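Local coordinates for protein endoglucanase E (Clostridium thermocellum, PDB 2WAO) that binds cello-oligosaccharides in the pocket of its family 2 esterase domain, probably deacetylates plant cell-wall polysaccharides, and belongs to a larger cellulase, at residues A[14-19]-A[207-212]; A[51-56]-A[93-98]; A[58-63]-A[85-90]; A[159-164]-A[315-320]; A[255-260]-A[290-295]. All coordinates share one frame; numbering follows the deposited sequence.

Contact 1 (A[14-19]-A[207-212]). With FMT (formic acid), chain L.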
# COMPACT_ATOMS: atom_id res chain seq x y z
N ASN A 14 11.20 -1.97 5.58
CA ASN A 14 10.28 -2.64 4.67
C ASN A 14 9.49 -1.65 3.82
O ASN A 14 8.51 -1.10 4.28
CB ASN A 14 9.27 -3.47 5.47
CG ASN A 14 9.92 -4.61 6.20
OD1 ASN A 14 10.86 -5.22 5.68
ND2 ASN A 14 9.44 -4.91 7.42
N GLY A 15 9.92 -1.42 2.59
CA GLY A 15 9.32 -0.41 1.76
C GLY A 15 10.37 0.13 0.80
O GLY A 15 11.52 -0.39 0.70
N ARG A 16 9.96 1.17 0.10
CA ARG A 16 10.87 1.98 -0.69
C ARG A 16 11.47 3.06 0.20
O ARG A 16 10.79 4.02 0.59
CB ARG A 16 10.18 2.60 -1.93
CG ARG A 16 9.70 1.54 -2.94
CD ARG A 16 9.17 2.25 -4.16
NE ARG A 16 8.72 1.33 -5.21
CZ ARG A 16 8.31 1.78 -6.38
NH1 ARG A 16 8.33 3.09 -6.60
NH2 ARG A 16 7.89 0.94 -7.33
N PHE A 17 12.73 2.86 0.57
CA PHE A 17 13.40 3.85 1.42
C PHE A 17 14.55 4.54 0.65
O PHE A 17 15.17 3.91 -0.21
CB PHE A 17 13.93 3.21 2.73
CG PHE A 17 12.88 2.96 3.77
CD1 PHE A 17 12.75 3.79 4.89
CD2 PHE A 17 12.05 1.86 3.67
CE1 PHE A 17 11.77 3.53 5.89
CE2 PHE A 17 11.05 1.61 4.64
CZ PHE A 17 10.94 2.43 5.76
N ASP A 18 14.78 5.82 0.95
CA ASP A 18 15.93 6.57 0.48
C ASP A 18 16.95 6.66 1.64
O ASP A 18 16.62 7.12 2.75
CB ASP A 18 15.46 7.95 0.07
CG ASP A 18 16.59 8.92 -0.27
OD1 ASP A 18 17.62 8.53 -0.84
OD2 ASP A 18 16.39 10.13 0.02
N PHE A 19 18.18 6.22 1.37
CA PHE A 19 19.22 6.22 2.43
C PHE A 19 20.28 7.32 2.21
O PHE A 19 21.35 7.29 2.84
CB PHE A 19 19.85 4.81 2.49
CG PHE A 19 18.88 3.73 2.93
CD1 PHE A 19 18.63 3.53 4.28
CD2 PHE A 19 18.21 2.92 1.99
CE1 PHE A 19 17.76 2.53 4.73
CE2 PHE A 19 17.32 1.92 2.42
CZ PHE A 19 17.09 1.72 3.80
N TRP A 207 13.43 5.25 -7.64
CA TRP A 207 13.56 3.91 -7.03
C TRP A 207 14.39 2.96 -7.90
O TRP A 207 14.24 2.94 -9.14
CB TRP A 207 12.15 3.30 -6.88
CG TRP A 207 12.14 1.92 -6.39
CD1 TRP A 207 11.65 0.82 -7.05
CD2 TRP A 207 12.62 1.44 -5.11
NE1 TRP A 207 11.80 -0.29 -6.27
CE2 TRP A 207 12.39 0.05 -5.08
CE3 TRP A 207 13.24 2.07 -3.99
CZ2 TRP A 207 12.73 -0.77 -3.96
CZ3 TRP A 207 13.60 1.28 -2.88
CH2 TRP A 207 13.33 -0.14 -2.88
N ASP A 208 15.28 2.19 -7.27
CA ASP A 208 16.07 1.21 -8.01
C ASP A 208 15.29 -0.10 -7.94
O ASP A 208 15.16 -0.70 -6.85
CB ASP A 208 17.46 1.06 -7.41
CG ASP A 208 18.29 -0.01 -8.08
OD1 ASP A 208 17.81 -0.69 -9.03
OD2 ASP A 208 19.44 -0.16 -7.64
N PHE A 209 14.68 -0.49 -9.05
CA PHE A 209 13.83 -1.70 -9.09
C PHE A 209 14.57 -3.02 -8.79
O PHE A 209 13.93 -4.05 -8.53
CB PHE A 209 13.03 -1.76 -10.40
CG PHE A 209 11.87 -0.80 -10.40
CD1 PHE A 209 10.63 -1.24 -9.99
CD2 PHE A 209 12.04 0.53 -10.80
CE1 PHE A 209 9.53 -0.38 -9.94
CE2 PHE A 209 10.94 1.44 -10.76
CZ PHE A 209 9.69 0.98 -10.34
N SER A 210 15.91 -3.02 -8.80
CA SER A 210 16.60 -4.27 -8.46
C SER A 210 16.54 -4.56 -6.96
O SER A 210 16.79 -5.70 -6.54
CB SER A 210 18.06 -4.26 -8.92
OG SER A 210 18.82 -3.41 -8.09
N LYS A 211 16.21 -3.55 -6.16
CA LYS A 211 16.28 -3.67 -4.71
C LYS A 211 15.12 -4.47 -4.15
O LYS A 211 15.18 -4.95 -3.01
CB LYS A 211 16.32 -2.28 -4.06
CG LYS A 211 17.55 -1.45 -4.50
CD LYS A 211 17.59 -0.20 -3.61
CE LYS A 211 18.80 0.69 -3.92
NZ LYS A 211 18.60 2.03 -3.27
N TYR A 212 14.08 -4.66 -4.95
CA TYR A 212 12.92 -5.40 -4.42
C TYR A 212 12.23 -6.06 -5.59
O TYR A 212 11.59 -5.37 -6.39
CB TYR A 212 11.96 -4.44 -3.69
CG TYR A 212 10.78 -5.11 -2.98
CD1 TYR A 212 10.90 -5.59 -1.66
CD2 TYR A 212 9.54 -5.22 -3.62
CE1 TYR A 212 9.79 -6.19 -0.99
CE2 TYR A 212 8.43 -5.80 -2.96
CZ TYR A 212 8.58 -6.31 -1.66
OH TYR A 212 7.46 -6.86 -1.00
C FMT L . 11.47 -5.22 2.26
O1 FMT L . 11.28 -4.17 1.62
O2 FMT L . 10.60 -5.90 2.83
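Arg16 lays its guanidinium flat on one face of the Trp207 indole, the two planes only 6° apart. Its chain runs extended from CG to NE across the ring system: CG sits over the centre of the six-membered ring, 3.6 Å from the centroid in a CH-pi contact, while CZ stands 4.0 Å from the centroid of the five-membered ring as a cation-pi partner. Beyond the indole, Arg16 NH2 comes 3.4 Å from Phe209 CE1, with guanidinium and phenyl planes turned 82° apart. Trp207 CD1 in turn rests over the centre of the Phe209 ring. The stack joins the N-terminal beta domain of family 2 carbohydrate esterases to a loop of the SGNH-hydrolase domain. Buried there, the arginine charge is met by Glu126, which forms a salt bridge with NH2, and by the carbonyls of Tyr196 and Tyr198 at NH1. Gly15 N donates to a formic acid oxygen, O1, at 3.2 Å, and the same O1 lies 3.6 Å from Tyr212 CD1.

Contact 2 (A[51-56]-A[93-98])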
# COMPACT_ATOMS: atom_id res chain seq x y z
N GLY A 51 4.08 16.27 6.64
CA GLY A 51 2.65 16.61 6.75
C GLY A 51 2.03 15.89 7.92
O GLY A 51 2.73 15.54 8.87
N GLU A 52 0.70 15.67 7.88
CA GLU A 52 0.03 14.97 8.96
C GLU A 52 0.09 13.46 8.70
O GLU A 52 -0.78 12.91 8.02
CB GLU A 52 -1.44 15.42 9.16
CG GLU A 52 -2.05 14.75 10.38
CD GLU A 52 -3.50 15.07 10.59
OE1 GLU A 52 -3.98 16.00 9.91
OE2 GLU A 52 -4.14 14.36 11.42
N ASN A 53 1.15 12.83 9.15
CA ASN A 53 1.27 11.39 9.01
C ASN A 53 0.92 10.69 10.31
O ASN A 53 1.24 11.18 11.42
CB ASN A 53 2.70 11.00 8.57
CG ASN A 53 2.91 11.21 7.08
OD1 ASN A 53 3.73 12.05 6.66
ND2 ASN A 53 2.18 10.47 6.27
N TRP A 54 0.34 9.52 10.18
CA TRP A 54 -0.06 8.72 11.31
C TRP A 54 0.70 7.42 11.26
O TRP A 54 0.93 6.89 10.16
CB TRP A 54 -1.57 8.41 11.24
CG TRP A 54 -2.42 9.61 11.73
CD1 TRP A 54 -2.65 10.80 11.08
CD2 TRP A 54 -3.01 9.74 13.03
NE1 TRP A 54 -3.42 11.65 11.89
CE2 TRP A 54 -3.63 11.02 13.09
CE3 TRP A 54 -3.08 8.88 14.15
CZ2 TRP A 54 -4.34 11.47 14.23
CZ3 TRP A 54 -3.78 9.34 15.30
CH2 TRP A 54 -4.39 10.63 15.31
N PHE A 55 0.99 6.90 12.44
CA PHE A 55 1.75 5.66 12.66
C PHE A 55 1.09 4.74 13.65
O PHE A 55 0.31 5.17 14.52
CB PHE A 55 3.16 5.96 13.16
CG PHE A 55 3.90 6.94 12.29
CD1 PHE A 55 4.72 6.51 11.26
CD2 PHE A 55 3.68 8.31 12.47
CE1 PHE A 55 5.37 7.45 10.39
CE2 PHE A 55 4.33 9.26 11.63
CZ PHE A 55 5.17 8.81 10.61
N GLN A 56 1.43 3.45 13.57
CA GLN A 56 1.06 2.51 14.64
C GLN A 56 2.28 1.63 14.90
O GLN A 56 2.94 1.20 13.93
CB GLN A 56 -0.11 1.63 14.21
CG GLN A 56 -0.62 0.69 15.35
CD GLN A 56 -1.95 0.10 15.05
OE1 GLN A 56 -2.91 0.16 15.87
NE2 GLN A 56 -2.04 -0.51 13.84
N LYS A 93 3.75 3.10 8.81
CA LYS A 93 3.27 4.38 8.32
C LYS A 93 1.83 4.14 7.79
O LYS A 93 1.61 3.48 6.74
CB LYS A 93 4.16 4.93 7.21
CG LYS A 93 3.71 6.33 6.74
CD LYS A 93 4.61 6.82 5.55
CE LYS A 93 4.44 8.33 5.29
NZ LYS A 93 3.37 8.68 4.25
N ARG A 94 0.86 4.63 8.53
CA ARG A 94 -0.56 4.39 8.14
C ARG A 94 -0.99 5.14 6.89
O ARG A 94 -1.75 4.60 6.06
CB ARG A 94 -1.47 4.80 9.28
CG ARG A 94 -1.27 3.92 10.48
CD ARG A 94 -1.90 4.57 11.75
NE ARG A 94 -3.32 5.04 11.63
CZ ARG A 94 -4.40 4.40 12.10
NH1 ARG A 94 -4.33 3.18 12.65
NH2 ARG A 94 -5.59 4.96 11.99
N THR A 95 -0.54 6.38 6.81
CA THR A 95 -1.00 7.38 5.86
C THR A 95 -0.20 7.37 4.55
O THR A 95 0.96 6.91 4.47
CB THR A 95 -0.90 8.78 6.49
OG1 THR A 95 0.29 8.83 7.28
CG2 THR A 95 -2.12 9.04 7.42
N GLU A 96 -0.80 7.90 3.50
CA GLU A 96 -0.23 7.79 2.16
C GLU A 96 0.85 8.84 1.84
O GLU A 96 1.11 9.79 2.62
CB GLU A 96 -1.34 7.84 1.13
CG GLU A 96 -2.12 9.19 1.18
CD GLU A 96 -3.26 9.20 0.19
OE1 GLU A 96 -3.00 9.38 -1.02
OE2 GLU A 96 -4.42 8.97 0.65
N ALA A 97 1.46 8.65 0.68
CA ALA A 97 2.62 9.44 0.26
C ALA A 97 2.25 10.91 0.12
O ALA A 97 3.06 11.81 0.47
CB ALA A 97 3.17 8.87 -1.07
N SER A 98 1.02 11.17 -0.32
CA SER A 98 0.61 12.58 -0.51
C SER A 98 0.59 13.38 0.82
O SER A 98 0.59 14.61 0.79
CB SER A 98 -0.74 12.70 -1.22
OG SER A 98 -1.78 12.22 -0.39
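Two hydrogen bonds tie Trp54 to the chain leaving strand 85-93. Trp54 O accepts from Arg94 N at 2.8 Å, and Trp54 N donates to Thr95 OG1 at 3.0 Å with an N-H...O angle of 162°. The second is a side-chain bond: at chi1 39°, the Thr95 hydroxyl sits between its own backbone N and carbonyl carbon and faces the strand, standing in for a backbone acceptor of Trp54 N. Each segment also braces itself. Trp54 NE1 donates to Glu52 OE2 at 2.8 Å, OE2 lying in the indole plane at its edge. Lys93 bends at its last torsion, and NZ reaches Thr95 O at 3.0 Å from above the carbonyl plane; the ammonium is also held by Ala28 O.

Carbon contacts fill in around these bonds. Phe55 CD1 packs 3.9 Å from Lys93 CA, Thr95 CG2 touches Trp54 CB at 3.9 Å, and Arg94 CD runs 3.5 Å from Phe55 C, with Trp54 CB at the edge of the guanidinium. That charge goes on to a salt bridge with Glu139, while Glu96 OE2 bonds to Ser176 of the glycan pocket. The arrangement marks the end of an antiparallel pairing in the N-terminal beta domain: Phe55 and Lys93 form a non-hydrogen-bonded pair, after which strand 85-93 gives way to a loop.

Contact 3 (A[58-63]-A[85-90])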
# COMPACT_ATOMS: atom_id res chain seq x y z
N ILE A 58 3.38 -2.01 16.47
CA ILE A 58 2.82 -3.33 16.73
C ILE A 58 3.90 -4.08 17.48
O ILE A 58 4.98 -4.33 16.93
CB ILE A 58 2.42 -4.10 15.44
CG1 ILE A 58 1.42 -3.28 14.59
CG2 ILE A 58 1.75 -5.44 15.82
CD1 ILE A 58 2.05 -2.39 13.54
N VAL A 59 3.64 -4.40 18.74
CA VAL A 59 4.71 -4.87 19.63
C VAL A 59 4.35 -6.26 20.07
O VAL A 59 3.29 -6.46 20.66
CB VAL A 59 4.92 -3.94 20.84
CG1 VAL A 59 6.06 -4.52 21.72
CG2 VAL A 59 5.32 -2.57 20.36
N ASP A 60 5.20 -7.23 19.72
CA ASP A 60 4.91 -8.66 19.96
C ASP A 60 3.51 -9.02 19.44
O ASP A 60 2.74 -9.72 20.11
CB ASP A 60 5.02 -8.99 21.46
CG ASP A 60 6.38 -8.64 22.05
OD1 ASP A 60 7.39 -8.87 21.33
OD2 ASP A 60 6.42 -8.12 23.19
N GLY A 61 3.19 -8.51 18.25
CA GLY A 61 1.93 -8.84 17.58
C GLY A 61 0.70 -8.06 18.04
O GLY A 61 -0.40 -8.28 17.52
N ASN A 62 0.87 -7.14 18.98
CA ASN A 62 -0.25 -6.32 19.47
C ASN A 62 -0.16 -4.88 18.97
O ASN A 62 0.81 -4.18 19.28
CB ASN A 62 -0.26 -6.30 20.99
CG ASN A 62 -0.31 -7.70 21.59
OD1 ASN A 62 0.49 -8.02 22.49
ND2 ASN A 62 -1.24 -8.52 21.11
N PRO A 63 -1.13 -4.43 18.14
CA PRO A 63 -1.19 -3.05 17.66
C PRO A 63 -1.56 -2.10 18.76
O PRO A 63 -2.53 -2.33 19.49
CB PRO A 63 -2.33 -3.07 16.62
CG PRO A 63 -2.45 -4.58 16.25
CD PRO A 63 -2.21 -5.25 17.55
N GLY A 85 12.69 -8.17 28.51
CA GLY A 85 12.95 -9.32 27.69
C GLY A 85 13.10 -8.89 26.25
O GLY A 85 13.15 -7.71 25.96
N ALA A 86 13.19 -9.87 25.36
CA ALA A 86 13.31 -9.57 23.92
C ALA A 86 11.90 -9.29 23.39
O ALA A 86 10.94 -10.01 23.72
CB ALA A 86 13.97 -10.73 23.19
N HIS A 87 11.77 -8.25 22.58
CA HIS A 87 10.44 -7.88 22.02
C HIS A 87 10.57 -7.63 20.52
O HIS A 87 11.62 -7.19 20.06
CB HIS A 87 9.93 -6.61 22.71
CG HIS A 87 9.75 -6.77 24.18
ND1 HIS A 87 8.74 -7.53 24.72
CD2 HIS A 87 10.49 -6.33 25.23
CE1 HIS A 87 8.84 -7.53 26.04
NE2 HIS A 87 9.90 -6.82 26.37
N HIS A 88 9.49 -7.89 19.77
CA HIS A 88 9.45 -7.62 18.34
C HIS A 88 8.63 -6.35 18.09
O HIS A 88 7.52 -6.24 18.61
CB HIS A 88 8.84 -8.81 17.62
CG HIS A 88 8.69 -8.62 16.15
ND1 HIS A 88 7.46 -8.50 15.54
CD2 HIS A 88 9.61 -8.51 15.16
CE1 HIS A 88 7.63 -8.35 14.24
NE2 HIS A 88 8.92 -8.35 13.99
N LEU A 89 9.16 -5.42 17.29
CA LEU A 89 8.50 -4.15 17.00
C LEU A 89 8.34 -3.93 15.51
O LEU A 89 9.29 -4.11 14.76
CB LEU A 89 9.30 -3.00 17.57
CG LEU A 89 8.98 -1.56 17.17
CD1 LEU A 89 7.57 -1.19 17.69
CD2 LEU A 89 10.08 -0.58 17.72
N VAL A 90 7.13 -3.56 15.09
CA VAL A 90 6.94 -3.05 13.73
C VAL A 90 6.42 -1.61 13.89
O VAL A 90 5.48 -1.38 14.68
CB VAL A 90 5.92 -3.88 12.94
CG1 VAL A 90 5.58 -3.19 11.63
CG2 VAL A 90 6.43 -5.30 12.73
O HOH W 1 5.01 -7.04 16.43
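Backbone bonds pair Ile58 with Val90: Ile58 N donates to Val90 O at 2.8 Å, and Val90 N returns to Ile58 O at 2.9 Å. A further bond, Asp60 N to His88 O at 2.8 Å, continues the ladder past the non-hydrogen-bonded pair Val59-Leu89. There strand 52-59 ends in the type I' turn from Val59 to Asn62, the tight hairpin that leads into strand 62-70 of the antiparallel sheet.

Asp60, at the first corner of that turn, carries the side-chain hydrogen bonds. Its OD1 accepts from His88 N at 2.8 Å, so a carboxylate oxygen extends the ladder where the backbone has turned off. OD2 offers its syn lone pair to His87 ND1, 2.8 Å away, with carboxylate and imidazole planes 40° apart. His87 NE2 bonds to the carbonyl of Ala83, so the ring probably carries both protons and a positive charge beside the aspartate.

Apolar pairs lie on both faces: Ile58 CD1 beside Val90 CG1 at 4.1 Å, the two side chains pointing the same way, and Val59 CG2 against Leu89 CD1 at 3.8 Å. A water donates to Ile58 O at 2.8 Å, accepts from Gly61 N and bonds to His88 ND1, whose NE2 is held by Glu35.

Contact 4 (A[159-164]-A[315-320]). With FMT (formic acid), chain I.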
# COMPACT_ATOMS: atom_id res chain seq x y z
N ALA A 159 -4.59 -5.02 0.98
CA ALA A 159 -3.23 -5.33 0.58
C ALA A 159 -2.38 -5.80 1.78
O ALA A 159 -1.68 -6.84 1.71
CB ALA A 159 -2.61 -4.12 -0.08
N ALA A 160 -2.45 -5.07 2.90
CA ALA A 160 -1.64 -5.44 4.07
C ALA A 160 -2.14 -6.75 4.69
O ALA A 160 -1.35 -7.60 5.14
CB ALA A 160 -1.69 -4.35 5.13
N ILE A 161 -3.45 -6.92 4.67
CA ILE A 161 -4.02 -8.10 5.30
C ILE A 161 -3.63 -9.35 4.44
O ILE A 161 -3.24 -10.43 4.98
CB ILE A 161 -5.56 -7.96 5.35
CG1 ILE A 161 -6.01 -6.83 6.30
CG2 ILE A 161 -6.19 -9.34 5.76
CD1 ILE A 161 -7.50 -6.43 6.07
N THR A 162 -3.71 -9.19 3.11
CA THR A 162 -3.32 -10.28 2.14
C THR A 162 -1.83 -10.64 2.36
O THR A 162 -1.46 -11.81 2.42
CB THR A 162 -3.60 -9.80 0.68
OG1 THR A 162 -5.02 -9.66 0.48
CG2 THR A 162 -3.07 -10.82 -0.37
N ALA A 163 -0.97 -9.63 2.49
CA ALA A 163 0.44 -9.89 2.72
C ALA A 163 0.66 -10.65 4.04
O ALA A 163 1.43 -11.61 4.05
CB ALA A 163 1.28 -8.60 2.65
N ARG A 164 -0.03 -10.25 5.11
CA ARG A 164 0.13 -10.96 6.39
C ARG A 164 -0.43 -12.38 6.20
O ARG A 164 0.22 -13.33 6.67
CB ARG A 164 -0.57 -10.24 7.55
CG ARG A 164 0.13 -9.01 8.00
CD ARG A 164 -0.46 -8.49 9.31
NE ARG A 164 -1.87 -8.11 9.23
CZ ARG A 164 -2.31 -6.90 8.87
NH1 ARG A 164 -1.46 -5.94 8.47
NH2 ARG A 164 -3.61 -6.67 8.85
N THR A 315 -15.08 -4.67 4.35
CA THR A 315 -14.97 -4.82 2.91
C THR A 315 -13.48 -5.14 2.53
O THR A 315 -13.25 -6.06 1.74
CB THR A 315 -15.45 -3.56 2.19
OG1 THR A 315 -16.89 -3.42 2.36
CG2 THR A 315 -15.14 -3.67 0.66
N HIS A 316 -12.52 -4.46 3.16
CA HIS A 316 -11.09 -4.81 2.98
C HIS A 316 -10.81 -6.26 3.35
O HIS A 316 -10.07 -6.94 2.64
CB HIS A 316 -10.17 -3.87 3.76
CG HIS A 316 -9.96 -2.53 3.10
ND1 HIS A 316 -9.01 -2.34 2.11
CD2 HIS A 316 -10.53 -1.31 3.32
CE1 HIS A 316 -8.99 -1.06 1.76
NE2 HIS A 316 -9.92 -0.42 2.45
N GLN A 317 -11.42 -6.74 4.44
CA GLN A 317 -11.25 -8.11 4.84
C GLN A 317 -11.79 -9.07 3.78
O GLN A 317 -11.11 -10.00 3.44
CB GLN A 317 -11.83 -8.38 6.24
CG GLN A 317 -11.00 -7.64 7.30
CD GLN A 317 -11.62 -7.70 8.67
OE1 GLN A 317 -12.81 -7.41 8.84
NE2 GLN A 317 -10.81 -8.06 9.67
N LEU A 318 -12.98 -8.83 3.26
CA LEU A 318 -13.54 -9.66 2.17
C LEU A 318 -12.60 -9.69 0.94
O LEU A 318 -12.42 -10.72 0.29
CB LEU A 318 -14.91 -9.14 1.72
CG LEU A 318 -16.09 -9.33 2.70
CD1 LEU A 318 -17.37 -8.89 2.02
CD2 LEU A 318 -16.14 -10.82 3.19
N MET A 319 -12.08 -8.53 0.58
CA MET A 319 -11.16 -8.42 -0.56
C MET A 319 -9.92 -9.25 -0.30
O MET A 319 -9.43 -10.00 -1.17
CB MET A 319 -10.81 -6.95 -0.75
CG MET A 319 -11.91 -6.10 -1.28
SD MET A 319 -11.42 -4.31 -1.34
CE MET A 319 -10.33 -4.34 -2.73
N ALA A 320 -9.40 -9.12 0.92
CA ALA A 320 -8.18 -9.85 1.29
C ALA A 320 -8.43 -11.37 1.21
O ALA A 320 -7.58 -12.07 0.69
CB ALA A 320 -7.71 -9.45 2.69
C FMT I . -4.91 -9.90 9.50
O1 FMT I . -5.43 -8.79 9.76
O2 FMT I . -3.73 -10.25 9.75
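Thr162 OG1 hydrogen-bonds to the carbonyl of Tyr158, one turn back in its own helix, and rests 3.3 Å from Ala320 CA. Its position anti to the carbonyl carbon (chi1 -67°) serves both. Beside it, Ile161 CG2 meets Ala320 CB at 3.4 Å, tighter than usual van der Waals contact. The CG1 branch of Ile161 carries CD1 to 3.9 Å from Gln317 CG, crossing that side chain at a slant. With alanine at the meeting point, the axes of the short segments 159-164 and 315-320 come within 8.5 Å at a crossing angle of -43°. These helices belong to the SGNH-hydrolase alpha/beta domain, and His316 ND1 bonds to the backbone N of Tyr158. Formic acid, probably from the crystallisation liquor, takes two nearly straight hydrogen bonds from Arg164, NE to O2 and NH2 to O1, each 2.9 Å. Cohesion between the segments therefore rests on close carbon contact, the threonine hydroxyl bonding within its own helix and meeting the alanine through van der Waals contact.

Contact 5 (A[255-260]-A[290-295])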
# COMPACT_ATOMS: atom_id res chain seq x y z
N HIS A 255 4.10 -12.82 -11.17
CA HIS A 255 2.69 -13.09 -11.48
C HIS A 255 1.93 -11.78 -11.28
O HIS A 255 2.00 -11.18 -10.19
CB HIS A 255 2.14 -14.15 -10.53
CG HIS A 255 2.80 -15.49 -10.67
ND1 HIS A 255 2.20 -16.53 -11.34
CD2 HIS A 255 4.00 -15.96 -10.25
CE1 HIS A 255 2.99 -17.59 -11.31
NE2 HIS A 255 4.10 -17.27 -10.65
N ILE A 256 1.20 -11.34 -12.31
CA ILE A 256 0.56 -9.99 -12.25
C ILE A 256 -0.97 -10.17 -12.14
O ILE A 256 -1.59 -10.80 -13.03
CB ILE A 256 0.92 -9.11 -13.48
CG1 ILE A 256 2.45 -8.92 -13.56
CG2 ILE A 256 0.17 -7.71 -13.43
CD1 ILE A 256 2.93 -8.21 -14.88
N PHE A 257 -1.57 -9.60 -11.09
CA PHE A 257 -3.04 -9.72 -10.85
C PHE A 257 -3.68 -8.38 -11.10
O PHE A 257 -3.35 -7.40 -10.41
CB PHE A 257 -3.28 -10.20 -9.41
CG PHE A 257 -2.87 -11.62 -9.19
CD1 PHE A 257 -3.81 -12.66 -9.31
CD2 PHE A 257 -1.54 -11.92 -8.85
CE1 PHE A 257 -3.43 -13.98 -9.12
CE2 PHE A 257 -1.15 -13.25 -8.67
CZ PHE A 257 -2.08 -14.27 -8.79
N CYS A 258 -4.54 -8.33 -12.11
CA CYS A 258 -5.24 -7.08 -12.52
C CYS A 258 -6.66 -7.07 -11.94
O CYS A 258 -7.46 -7.99 -12.23
CB CYS A 258 -5.31 -7.00 -14.05
SG CYS A 258 -3.68 -6.94 -14.79
N CYS A 259 -6.98 -6.08 -11.12
CA CYS A 259 -8.18 -6.21 -10.25
C CYS A 259 -9.17 -5.10 -10.48
O CYS A 259 -8.76 -3.95 -10.70
CB CYS A 259 -7.79 -6.19 -8.75
SG CYS A 259 -6.57 -7.40 -8.27
N VAL A 260 -10.46 -5.42 -10.45
CA VAL A 260 -11.50 -4.41 -10.56
C VAL A 260 -12.42 -4.53 -9.33
O VAL A 260 -12.82 -5.62 -8.98
CB VAL A 260 -12.29 -4.62 -11.89
CG1 VAL A 260 -13.49 -3.74 -11.93
CG2 VAL A 260 -11.38 -4.28 -13.10
N LYS A 290 1.16 -15.32 -17.21
CA LYS A 290 1.22 -14.91 -15.81
C LYS A 290 0.65 -13.50 -15.57
O LYS A 290 1.16 -12.75 -14.76
CB LYS A 290 2.65 -15.03 -15.29
CG LYS A 290 3.13 -16.49 -15.35
CD LYS A 290 4.63 -16.59 -15.25
CE LYS A 290 5.08 -16.13 -13.89
NZ LYS A 290 6.48 -16.63 -13.57
N VAL A 291 -0.45 -13.18 -16.27
CA VAL A 291 -1.27 -11.99 -16.07
C VAL A 291 -2.70 -12.56 -15.88
O VAL A 291 -3.19 -13.38 -16.69
CB VAL A 291 -1.26 -11.05 -17.23
CG1 VAL A 291 -2.08 -9.78 -16.85
CG2 VAL A 291 0.14 -10.62 -17.47
N TYR A 292 -3.30 -12.16 -14.77
CA TYR A 292 -4.61 -12.69 -14.31
C TYR A 292 -5.57 -11.58 -14.00
O TYR A 292 -5.17 -10.43 -13.72
CB TYR A 292 -4.44 -13.50 -13.04
CG TYR A 292 -3.25 -14.44 -13.07
CD1 TYR A 292 -3.25 -15.58 -13.91
CD2 TYR A 292 -2.15 -14.20 -12.28
CE1 TYR A 292 -2.12 -16.48 -13.91
CE2 TYR A 292 -1.00 -15.06 -12.28
CZ TYR A 292 -1.02 -16.18 -13.13
OH TYR A 292 0.08 -17.01 -13.11
N PHE A 293 -6.85 -11.95 -14.02
CA PHE A 293 -7.92 -11.04 -13.64
C PHE A 293 -8.59 -11.40 -12.29
O PHE A 293 -8.86 -12.59 -12.00
CB PHE A 293 -8.99 -11.00 -14.74
CG PHE A 293 -10.12 -10.07 -14.42
CD1 PHE A 293 -9.92 -8.68 -14.42
CD2 PHE A 293 -11.39 -10.59 -14.09
CE1 PHE A 293 -10.94 -7.80 -14.12
CE2 PHE A 293 -12.44 -9.71 -13.78
CZ PHE A 293 -12.21 -8.30 -13.79
N VAL A 294 -8.88 -10.37 -11.50
CA VAL A 294 -9.66 -10.58 -10.23
C VAL A 294 -10.70 -9.50 -10.10
O VAL A 294 -10.41 -8.32 -10.28
CB VAL A 294 -8.76 -10.57 -8.95
CG1 VAL A 294 -9.59 -10.89 -7.67
CG2 VAL A 294 -7.52 -11.48 -9.11
N GLU A 295 -11.94 -9.90 -9.85
CA GLU A 295 -12.99 -8.91 -9.54
C GLU A 295 -13.46 -9.01 -8.09
O GLU A 295 -13.86 -10.11 -7.62
CB GLU A 295 -14.19 -9.03 -10.49
CG GLU A 295 -15.22 -7.93 -10.15
CD GLU A 295 -16.40 -7.83 -11.14
OE1 GLU A 295 -16.37 -8.57 -12.18
OE2 GLU A 295 -17.30 -6.98 -10.88
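Tyr292 lies across Phe257 and reaches His255 on one face of the parallel sheet. From CB, which lies 3.9 Å from Phe257 CD1, the ring heads toward His255; Tyr292 CD2 stands over one face of the Phe257 ring, offset toward its rim and 3.4 Å from Phe257 CE1, the two planes inclined by 40°. Tyr292 CE2 then passes His255 CB at 3.7 Å, and at the tip OH shares a 2.8 Å hydrogen bond with His255 ND1. The Tyr292 and His255 rings meet rim to rim, nearly coplanar at 15°. Lys290 CE sits over the centre of the imidazole, 3.6 Å from the centroid, and its NZ goes on to Asp253 O. In the backbone, five bonds from Ile256 N to Val260 N join the parallel strands of a beta-alpha-beta unit connected through helix 266-285, strand 291-295 being outermost. One bond thus pairs the hydroxyl with ND1, its donor left open, and restrains the imidazole, while contacts with Phe257 and His255 along the tyrosine ring limit its turning.

Contacts 2 and 3 share strand 52-59 of the N-terminal beta domain and touch where the Gln56 side chain packs on Pro63. Both are nested in the loop closed by contact 1, which reaches across to the hydrolase domain. Contacts 4 and 5 lie within that second domain, their centres about 15 Å apart, with strand 291-295 followed by helix 313-331. Contacts 3 and 5 are on opposite sides of the chain's centre, about 34 Å between centres. Of contacts 2, 4 and 5, contact 2 comes closest to the bound glucan, the Glu96 side chain being about 5 Å from a glucose unit; the side chains of His316 and Val260 are each about 11 Å from one.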